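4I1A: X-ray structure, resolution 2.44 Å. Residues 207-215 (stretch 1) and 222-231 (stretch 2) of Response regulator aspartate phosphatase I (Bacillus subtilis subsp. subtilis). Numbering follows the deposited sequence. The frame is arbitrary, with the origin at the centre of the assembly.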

# COMPACT_ATOMS: atom_id res chain seq x y z
N PHE A 207 6.03 6.46 9.03
CA PHE A 207 6.49 5.07 9.07
C PHE A 207 7.73 4.92 9.95
O PHE A 207 7.89 3.89 10.60
CB PHE A 207 6.76 4.53 7.66
CG PHE A 207 5.51 4.25 6.85
CD1 PHE A 207 4.49 3.46 7.37
CD2 PHE A 207 5.37 4.76 5.57
CE1 PHE A 207 3.35 3.19 6.62
CE2 PHE A 207 4.22 4.50 4.82
CZ PHE A 207 3.21 3.71 5.34
N LEU A 208 8.59 5.94 9.97
CA LEU A 208 9.77 5.89 10.85
C LEU A 208 9.36 5.87 12.32
O LEU A 208 9.99 5.19 13.14
CB LEU A 208 10.73 7.05 10.58
CG LEU A 208 11.56 6.90 9.29
CD1 LEU A 208 12.30 8.19 8.96
CD2 LEU A 208 12.54 5.73 9.39
N LYS A 209 8.30 6.60 12.65
CA LYS A 209 7.79 6.57 14.01
C LYS A 209 7.23 5.19 14.30
O LYS A 209 7.44 4.64 15.38
CB LYS A 209 6.72 7.65 14.24
CG LYS A 209 7.29 9.06 14.34
CD LYS A 209 6.30 10.02 15.01
CE LYS A 209 5.05 10.24 14.17
NZ LYS A 209 3.94 10.86 14.95
N SER A 210 6.53 4.63 13.33
CA SER A 210 5.94 3.31 13.49
C SER A 210 6.99 2.25 13.81
O SER A 210 6.78 1.40 14.68
CB SER A 210 5.15 2.93 12.24
OG SER A 210 4.13 3.89 12.00
N LEU A 211 8.12 2.33 13.12
CA LEU A 211 9.24 1.41 13.33
C LEU A 211 9.78 1.48 14.75
O LEU A 211 10.09 0.46 15.35
CB LEU A 211 10.37 1.70 12.33
CG LEU A 211 11.59 0.77 12.44
CD1 LEU A 211 11.16 -0.68 12.27
CD2 LEU A 211 12.66 1.14 11.43
N GLU A 212 9.89 2.70 15.27
CA GLU A 212 10.40 2.89 16.62
C GLU A 212 9.47 2.21 17.63
O GLU A 212 9.93 1.46 18.49
CB GLU A 212 10.55 4.38 16.94
CG GLU A 212 11.58 5.12 16.09
CD GLU A 212 11.65 6.61 16.41
OE1 GLU A 212 11.83 6.97 17.60
OE2 GLU A 212 11.53 7.43 15.47
N ILE A 213 8.17 2.46 17.50
CA ILE A 213 7.18 1.90 18.42
C ILE A 213 7.10 0.38 18.28
O ILE A 213 6.98 -0.34 19.27
CB ILE A 213 5.79 2.53 18.21
CG1 ILE A 213 5.79 4.00 18.67
CG2 ILE A 213 4.71 1.75 18.96
CD1 ILE A 213 4.54 4.77 18.28
N SER A 214 7.17 -0.10 17.04
CA SER A 214 7.14 -1.54 16.80
C SER A 214 8.35 -2.23 17.42
O SER A 214 8.30 -3.41 17.77
CB SER A 214 7.09 -1.83 15.30
OG SER A 214 5.93 -1.25 14.71
N LYS A 215 9.44 -1.47 17.54
CA LYS A 215 10.69 -2.00 18.08
C LYS A 215 10.64 -2.06 19.60
O LYS A 215 10.91 -3.12 20.18
CB LYS A 215 11.88 -1.13 17.66
CG LYS A 215 12.43 -1.45 16.29
CD LYS A 215 13.67 -0.62 16.01
CE LYS A 215 14.22 -0.90 14.62
NZ LYS A 215 15.47 -0.13 14.35
N LEU A 222 4.72 -5.95 12.91
CA LEU A 222 4.67 -4.51 12.74
C LEU A 222 6.05 -3.93 12.41
O LEU A 222 6.15 -2.90 11.75
CB LEU A 222 4.08 -3.85 13.97
CG LEU A 222 2.58 -4.09 14.12
CD1 LEU A 222 1.99 -3.25 15.24
CD2 LEU A 222 1.87 -3.82 12.80
N ILE A 223 7.10 -4.60 12.88
CA ILE A 223 8.47 -4.19 12.56
C ILE A 223 8.73 -4.40 11.07
O ILE A 223 9.25 -3.52 10.37
CB ILE A 223 9.50 -4.98 13.39
CG1 ILE A 223 9.53 -4.46 14.83
CG2 ILE A 223 10.89 -4.89 12.78
CD1 ILE A 223 10.46 -5.26 15.78
N ALA A 224 8.35 -5.57 10.57
CA ALA A 224 8.50 -5.87 9.14
C ALA A 224 7.60 -4.99 8.30
O ALA A 224 7.98 -4.57 7.21
CB ALA A 224 8.22 -7.33 8.87
N MET A 225 6.40 -4.71 8.79
CA MET A 225 5.49 -3.86 8.03
C MET A 225 6.02 -2.44 7.91
O MET A 225 5.95 -1.84 6.84
CB MET A 225 4.08 -3.89 8.63
CG MET A 225 3.32 -5.16 8.30
SD MET A 225 1.58 -5.08 8.78
CE MET A 225 0.95 -3.89 7.60
N SER A 226 6.59 -1.92 8.99
CA SER A 226 7.23 -0.61 8.96
C SER A 226 8.42 -0.60 8.00
O SER A 226 8.52 0.28 7.15
CB SER A 226 7.69 -0.19 10.35
OG SER A 226 6.60 -0.11 11.24
N HIS A 227 9.31 -1.57 8.14
CA HIS A 227 10.45 -1.69 7.23
C HIS A 227 10.02 -1.68 5.77
O HIS A 227 10.55 -0.93 4.95
CB HIS A 227 11.25 -2.96 7.51
CG HIS A 227 12.18 -2.85 8.68
ND1 HIS A 227 12.99 -1.74 8.89
CD2 HIS A 227 12.45 -3.70 9.69
CE1 HIS A 227 13.70 -1.92 9.98
NE2 HIS A 227 13.39 -3.10 10.49
N MET A 228 9.03 -2.51 5.45
CA MET A 228 8.53 -2.61 4.08
C MET A 228 8.03 -1.26 3.58
O MET A 228 8.38 -0.80 2.49
CB MET A 228 7.41 -3.66 4.00
CG MET A 228 6.88 -3.92 2.59
SD MET A 228 5.38 -4.95 2.56
CE MET A 228 4.19 -3.86 3.32
N ASN A 229 7.20 -0.60 4.39
CA ASN A 229 6.61 0.66 3.98
C ASN A 229 7.64 1.79 3.91
O ASN A 229 7.57 2.65 3.03
CB ASN A 229 5.47 1.02 4.92
CG ASN A 229 4.23 0.22 4.65
OD1 ASN A 229 3.82 0.09 3.49
ND2 ASN A 229 3.62 -0.32 5.70
N ILE A 230 8.61 1.75 4.82
CA ILE A 230 9.76 2.65 4.76
C ILE A 230 10.51 2.47 3.44
O ILE A 230 10.79 3.44 2.75
CB ILE A 230 10.70 2.45 5.96
CG1 ILE A 230 10.07 3.07 7.22
CG2 ILE A 230 12.03 3.12 5.71
CD1 ILE A 230 10.78 2.69 8.51
N GLY A 231 10.81 1.21 3.10
CA GLY A 231 11.47 0.89 1.85
C GLY A 231 10.68 1.37 0.65
O GLY A 231 11.25 1.87 -0.32

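Both stretches are helical throughout, and their axes run nearly antiparallel, at 159° between N-to-C directions, with a closest approach of 8.5 Å. The register is set by two close backbone pairs: Leu-211 CA lies 5.2 Å from Ser-226 CA, and Ser-214 CA lies 5.2 Å from Ile-223 CA. Each pair includes a serine, whose short side chain takes up little of the space between the backbones. The contact buries 557 Å², summed over both sides.

No hydrogen bond crosses the interface. The serine hydroxyls instead turn back on their own helices: Ser-214 OG donates to Ser-210 O at 2.8 Å, and Ser-226 OG donates to Leu-222 O at 2.9 Å, one turn earlier in each case. Ser-226 OG also comes within 3.4 Å of Leu-211 N, but the angle is poor, and that amide is bonded to Phe-207 O at 3.0 Å. Packing rather than polar pairing therefore describes the contact. Ser-226 is a knob among Phe-207, Ser-210, Leu-211 and Ser-214, while Leu-211 is the reciprocal knob among Ile-223, Ser-226, His-227 and Ile-230.

The CA-to-CB bond of Leu-211 points sideways, yet with chi1 t its end comes nearer the other helix. Leu-211 CD1 sits over a face of the His-227 ring, 3.8 Å from its centroid and 19° off the normal, and Leu-211 CD2 reaches Ile-230 CD1 at 3.8 Å. Leu-208 CD2 meets that same Ile-230 CD1 at 3.6 Å, whereas Phe-207 CB packs against Ile-230 CG1 at 3.6 Å. The Phe-207 ring receives Asn-229 CB almost squarely, 3.4 Å from the centroid and only 7° off the normal, a CH-pi contact. Toward the C-terminal end of stretch 1, Ile-223 CG1 approaches Ser-214 O at 3.4 Å, and Ile-223 CD1 lies 4.0 Å from Lys-215 CA.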